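Long-range contact in cytochrome P450 268A2 Cyp268A2 (Mycobacterium marinum, PDB 6BLD), which is a bacterial cytochrome P450, a mostly helical haem protein that holds its iron porphyrin beside a buried ligand pocket: residues A[304-312]-A[404-412]. Numbering follows the deposited sequence.
Sequences WATPVMTFR and VPGNFVHAI. With HEM (protoporphyrin IX containing Fe), chain B; DXJ ((3E,5E)-6,10-dimethylundeca-3,5,9-trien-2-one), chain C.
Four hydrogen bonds join 304-312 to 404-412, and His-410 makes two of them. Its ring nitrogen ND1 gives a nearly straight bond (175°) to Ala-305 O at 3.0 Å, with the acceptor in the ring plane and the donor in the carbonyl plane; CG stands anti to the backbone N (chi1 -172°), which carries the ring to the end of helix 290-305. His-410 N then bonds Pro-307 O, a carbonyl that also receives a CA-H...O contact from Val-409. Next along, Met-309 N reaches Phe-408 O at 2.8 Å, completing a single bridge between Val-308 and Val-409. The fourth bond is short: Thr-310 OG1 donates to Asn-407 O at 2.6 Å, in the carbonyl plane.

Met-309 points into the bend of 404-412. Its chain bends at the SD end, laying CE 3.4 Å from Gly-406 O, while CG rests 3.7 Å from His-410 CB; SD approaches the imidazole obliquely. His-271, on helix 247-278, stacks its ring on that of His-410.

Toward the haem the contact becomes apolar. Phe-408 points an edge at the face of Phe-311 in an offset T-shaped pair, planes at 62°, with Phe-311 CE1 and Phe-408 CE1 3.5 Å apart. Thr-310 O lies at the Phe-408 edge near its plane, and Val-308 CG1 runs alongside. Pro-307 CG touches the haem vinyl carbon CBC at 3.4 Å, Val-308 and Phe-311 also meet the porphyrin, and both phenylalanines touch DXJ.

The chemistry thus divides in two: directional bonds, all four accepted by main-chain carbonyls, fix the turn against the segment leading from helix 290-305 into strand 310-315, while Pro-307, Val-308 and Phe-311 line the haem, and Phe-311 and Phe-408 meet DXJ.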
loop_
_atom_site.group_PDB
_atom_site.type_symbol
_atom_site.label_atom_id
_atom_site.label_comp_id
_atom_site.label_asym_id
_atom_site.label_seq_id
_atom_site.Cartn_x
_atom_site.Cartn_y
_atom_site.Cartn_z
ATOM N N TRP A 304 -1.777 2.386 12.428
ATOM C CA TRP A 304 -1.440 1.118 13.062
ATOM C C TRP A 304 -1.038 0.072 12.031
ATOM O O TRP A 304 -0.093 -0.695 12.254
ATOM C CB TRP A 304 -2.622 0.622 13.894
ATOM C CG TRP A 304 -2.290 -0.532 14.790
ATOM C CD1 TRP A 304 -2.501 -1.856 14.536
ATOM C CD2 TRP A 304 -1.690 -0.464 16.090
ATOM N NE1 TRP A 304 -2.069 -2.617 15.595
ATOM C CE2 TRP A 304 -1.567 -1.788 16.562
ATOM C CE3 TRP A 304 -1.244 0.584 16.901
ATOM C CZ2 TRP A 304 -1.018 -2.087 17.806
ATOM C CZ3 TRP A 304 -0.699 0.283 18.136
ATOM C CH2 TRP A 304 -0.591 -1.042 18.576
ATOM N N ALA A 305 -1.733 0.026 10.894
ATOM C CA ALA A 305 -1.422 -0.981 9.885
ATOM C C ALA A 305 -0.150 -0.626 9.126
ATOM O O ALA A 305 0.765 -1.452 9.010
ATOM C CB ALA A 305 -2.598 -1.140 8.922
ATOM N N THR A 306 -0.068 0.610 8.622
ATOM C CA THR A 306 0.971 1.041 7.691
ATOM C C THR A 306 1.210 -0.060 6.661
ATOM O O THR A 306 2.291 -0.665 6.634
ATOM C CB THR A 306 2.259 1.401 8.439
ATOM O OG1 THR A 306 1.942 2.250 9.548
ATOM C CG2 THR A 306 3.228 2.138 7.525
ATOM N N PRO A 307 0.221 -0.365 5.814
ATOM C CA PRO A 307 0.378 -1.503 4.893
ATOM C C PRO A 307 1.509 -1.321 3.903
ATOM O O PRO A 307 2.110 -2.314 3.480
ATOM C CB PRO A 307 -0.985 -1.578 4.190
ATOM C CG PRO A 307 -1.529 -0.211 4.285
ATOM C CD PRO A 307 -1.054 0.341 5.601
ATOM N N VAL A 308 1.813 -0.088 3.513
ATOM C CA VAL A 308 2.983 0.202 2.693
ATOM C C VAL A 308 4.118 0.568 3.640
ATOM O O VAL A 308 4.091 1.622 4.279
ATOM C CB VAL A 308 2.706 1.325 1.687
ATOM C CG1 VAL A 308 3.906 1.519 0.773
ATOM C CG2 VAL A 308 1.458 1.015 0.878
ATOM N N MET A 309 5.115 -0.311 3.739
ATOM C CA MET A 309 6.231 -0.093 4.648
ATOM C C MET A 309 7.342 0.741 4.025
ATOM O O MET A 309 7.976 1.542 4.722
ATOM C CB MET A 309 6.804 -1.432 5.114
ATOM C CG MET A 309 5.848 -2.266 5.942
ATOM S SD MET A 309 6.640 -3.744 6.594
ATOM C CE MET A 309 7.156 -4.558 5.080
ATOM N N THR A 310 7.605 0.570 2.730
ATOM C CA THR A 310 8.737 1.230 2.099
ATOM C C THR A 310 8.355 1.793 0.739
ATOM O O THR A 310 7.568 1.194 -0.001
ATOM C CB THR A 310 9.929 0.276 1.918
ATOM O OG1 THR A 310 9.527 -0.851 1.128
ATOM C CG2 THR A 310 10.452 -0.204 3.264
ATOM N N PHE A 311 8.921 2.956 0.432
ATOM C CA PHE A 311 8.977 3.507 -0.910
ATOM C C PHE A 311 10.273 4.296 -0.998
ATOM O O PHE A 311 10.725 4.875 -0.008
ATOM C CB PHE A 311 7.772 4.402 -1.233
ATOM C CG PHE A 311 6.660 3.692 -1.956
ATOM C CD1 PHE A 311 6.936 2.779 -2.964
ATOM C CD2 PHE A 311 5.337 3.940 -1.628
ATOM C CE1 PHE A 311 5.908 2.127 -3.630
ATOM C CE2 PHE A 311 4.307 3.292 -2.290
ATOM C CZ PHE A 311 4.594 2.383 -3.290
ATOM N N ARG A 312 10.881 4.301 -2.176
ATOM C CA ARG A 312 12.192 4.910 -2.327
ATOM C C ARG A 312 12.152 6.018 -3.369
ATOM O O ARG A 312 11.200 6.152 -4.143
ATOM C CB ARG A 312 13.247 3.861 -2.703
ATOM C CG ARG A 312 13.298 3.549 -4.180
ATOM C CD ARG A 312 14.698 3.171 -4.627
ATOM N NE ARG A 312 14.650 2.307 -5.800
ATOM C CZ ARG A 312 14.937 2.701 -7.035
ATOM N NH1 ARG A 312 15.309 3.952 -7.269
ATOM N NH2 ARG A 312 14.858 1.840 -8.037
ATOM N N VAL A 404 3.057 -11.943 6.426
ATOM C CA VAL A 404 3.759 -12.248 5.184
ATOM C C VAL A 404 5.163 -11.653 5.274
ATOM O O VAL A 404 5.290 -10.438 5.490
ATOM C CB VAL A 404 3.010 -11.694 3.967
ATOM C CG1 VAL A 404 3.848 -11.851 2.706
ATOM C CG2 VAL A 404 1.661 -12.381 3.812
ATOM N N PRO A 405 6.218 -12.451 5.121
ATOM C CA PRO A 405 7.570 -11.878 5.100
ATOM C C PRO A 405 7.800 -11.058 3.840
ATOM O O PRO A 405 7.329 -11.406 2.754
ATOM C CB PRO A 405 8.481 -13.111 5.144
ATOM C CG PRO A 405 7.646 -14.218 4.597
ATOM C CD PRO A 405 6.233 -13.919 5.013
ATOM N N GLY A 406 8.526 -9.964 3.995
ATOM C CA GLY A 406 8.794 -9.076 2.882
ATOM C C GLY A 406 9.174 -7.698 3.365
ATOM O O GLY A 406 9.048 -7.364 4.543
ATOM N N ASN A 407 9.640 -6.888 2.414
ATOM C CA ASN A 407 10.153 -5.554 2.701
ATOM C C ASN A 407 9.316 -4.448 2.068
ATOM O O ASN A 407 9.748 -3.290 2.057
ATOM C CB ASN A 407 11.609 -5.435 2.235
ATOM C CG ASN A 407 11.793 -5.806 0.769
ATOM O OD1 ASN A 407 11.085 -5.305 -0.107
ATOM N ND2 ASN A 407 12.755 -6.681 0.497
ATOM N N PHE A 408 8.137 -4.768 1.537
ATOM C CA PHE A 408 7.305 -3.778 0.862
ATOM C C PHE A 408 5.969 -3.582 1.564
ATOM O O PHE A 408 5.649 -2.456 1.960
ATOM C CB PHE A 408 7.092 -4.183 -0.605
ATOM C CG PHE A 408 6.320 -3.172 -1.415
ATOM C CD1 PHE A 408 6.400 -1.818 -1.127
ATOM C CD2 PHE A 408 5.515 -3.580 -2.467
ATOM C CE1 PHE A 408 5.690 -0.892 -1.870
ATOM C CE2 PHE A 408 4.804 -2.658 -3.218
ATOM C CZ PHE A 408 4.892 -1.311 -2.918
ATOM N N VAL A 409 5.180 -4.639 1.734
ATOM C CA VAL A 409 3.832 -4.540 2.280
ATOM C C VAL A 409 3.776 -5.291 3.604
ATOM O O VAL A 409 4.252 -6.427 3.700
ATOM C CB VAL A 409 2.780 -5.084 1.294
ATOM C CG1 VAL A 409 1.422 -5.213 1.971
ATOM C CG2 VAL A 409 2.681 -4.178 0.074
ATOM N N HIS A 410 3.204 -4.645 4.621
ATOM C CA HIS A 410 2.932 -5.260 5.921
ATOM C C HIS A 410 1.628 -6.037 5.789
ATOM O O HIS A 410 0.534 -5.489 5.936
ATOM C CB HIS A 410 2.851 -4.194 7.008
ATOM C CG HIS A 410 2.753 -4.743 8.398
ATOM N ND1 HIS A 410 2.069 -4.096 9.405
ATOM C CD2 HIS A 410 3.262 -5.868 8.953
ATOM C CE1 HIS A 410 2.157 -4.801 10.518
ATOM N NE2 HIS A 410 2.875 -5.882 10.271
ATOM N N ALA A 411 1.740 -7.331 5.505
ATOM C CA ALA A 411 0.598 -8.126 5.084
ATOM C C ALA A 411 0.332 -9.275 6.045
ATOM O O ALA A 411 1.245 -9.803 6.687
ATOM C CB ALA A 411 0.808 -8.681 3.670
ATOM N N ILE A 412 -0.939 -9.662 6.126
ATOM C CA ILE A 412 -1.375 -10.833 6.876
ATOM C C ILE A 412 -1.874 -11.860 5.869
ATOM O O ILE A 412 -2.854 -11.613 5.153
ATOM C CB ILE A 412 -2.466 -10.484 7.899
ATOM C CG1 ILE A 412 -1.890 -9.630 9.031
ATOM C CG2 ILE A 412 -3.098 -11.749 8.455
ATOM C CD1 ILE A 412 -2.935 -9.114 10.002
HETATM C CHA HEM B . -0.077 5.974 -3.911
HETATM C CHB HEM B . -4.239 4.017 -5.465
HETATM C CHC HEM B . -5.353 2.763 -0.907
HETATM C CHD HEM B . -0.826 3.943 0.425
HETATM C C1A HEM B . -1.107 5.566 -4.732
HETATM C C2A HEM B . -1.192 5.760 -6.166
HETATM C C3A HEM B . -2.337 5.224 -6.593
HETATM C C4A HEM B . -3.024 4.663 -5.447
HETATM C CMA HEM B . -2.843 5.204 -8.052
HETATM C CAA HEM B . -0.143 6.477 -7.043
HETATM C CBA HEM B . -0.381 7.982 -6.953
HETATM C CGA HEM B . 0.733 8.725 -7.643
HETATM O O1A HEM B . 0.539 9.924 -7.973
HETATM O O2A HEM B . 1.812 8.118 -7.870
HETATM C C1B HEM B . -4.934 3.566 -4.365
HETATM C C2B HEM B . -6.297 3.087 -4.367
HETATM C C3B HEM B . -6.627 2.741 -3.124
HETATM C C4B HEM B . -5.471 2.982 -2.268
HETATM C CMB HEM B . -7.228 2.995 -5.596
HETATM C CAB HEM B . -8.022 2.181 -2.760
HETATM C CBB HEM B . -8.403 1.939 -1.506
HETATM C C1C HEM B . -4.222 2.980 -0.141
HETATM C C2C HEM B . -4.098 2.768 1.289
HETATM C C3C HEM B . -2.839 3.089 1.646
HETATM C C4C HEM B . -2.138 3.526 0.460
HETATM C CMC HEM B . -5.248 2.241 2.180
HETATM C CAC HEM B . -2.154 3.068 3.033
HETATM C CBC HEM B . -2.812 2.907 4.184
HETATM C C1D HEM B . -0.223 4.613 -0.617
HETATM C C2D HEM B . 1.105 5.186 -0.615
HETATM C C3D HEM B . 1.318 5.746 -1.811
HETATM C C4D HEM B . 0.125 5.550 -2.615
HETATM C CMD HEM B . 2.093 5.143 0.572
HETATM C CAD HEM B . 2.601 6.482 -2.260
HETATM C CBD HEM B . 2.599 7.892 -1.676
HETATM C CGD HEM B . 3.861 8.629 -2.043
HETATM O O1D HEM B . 4.030 9.790 -1.587
HETATM O O2D HEM B . 4.701 8.060 -2.787
HETATM N NA HEM B . -2.244 4.891 -4.328
HETATM N NB HEM B . -4.461 3.488 -3.068
HETATM N NC HEM B . -3.007 3.443 -0.610
HETATM N ND HEM B . -0.792 4.855 -1.851
HETATM FE FE HEM B . -2.710 4.383 -2.398
HETATM C C10 DXJ C . 4.179 -3.965 -8.211
HETATM C C13 DXJ C . 6.382 -7.066 -8.653
HETATM C C01 DXJ C . 0.856 2.093 -3.148
HETATM C C02 DXJ C . 1.131 0.740 -3.797
HETATM C C03 DXJ C . 1.450 0.682 -5.074
HETATM C C04 DXJ C . 1.040 -0.537 -2.963
HETATM C C05 DXJ C . 1.732 -0.660 -5.749
HETATM C C06 DXJ C . 3.014 -0.632 -6.578
HETATM C C07 DXJ C . 3.144 -1.828 -7.519
HETATM C C08 DXJ C . 4.038 -2.766 -7.275
HETATM C C09 DXJ C . 2.243 -1.929 -8.747
HETATM C C11 DXJ C . 5.227 -4.756 -8.097
HETATM C C12 DXJ C . 5.395 -5.961 -9.020
HETATM O O14 DXJ C . 4.761 -6.037 -10.020
#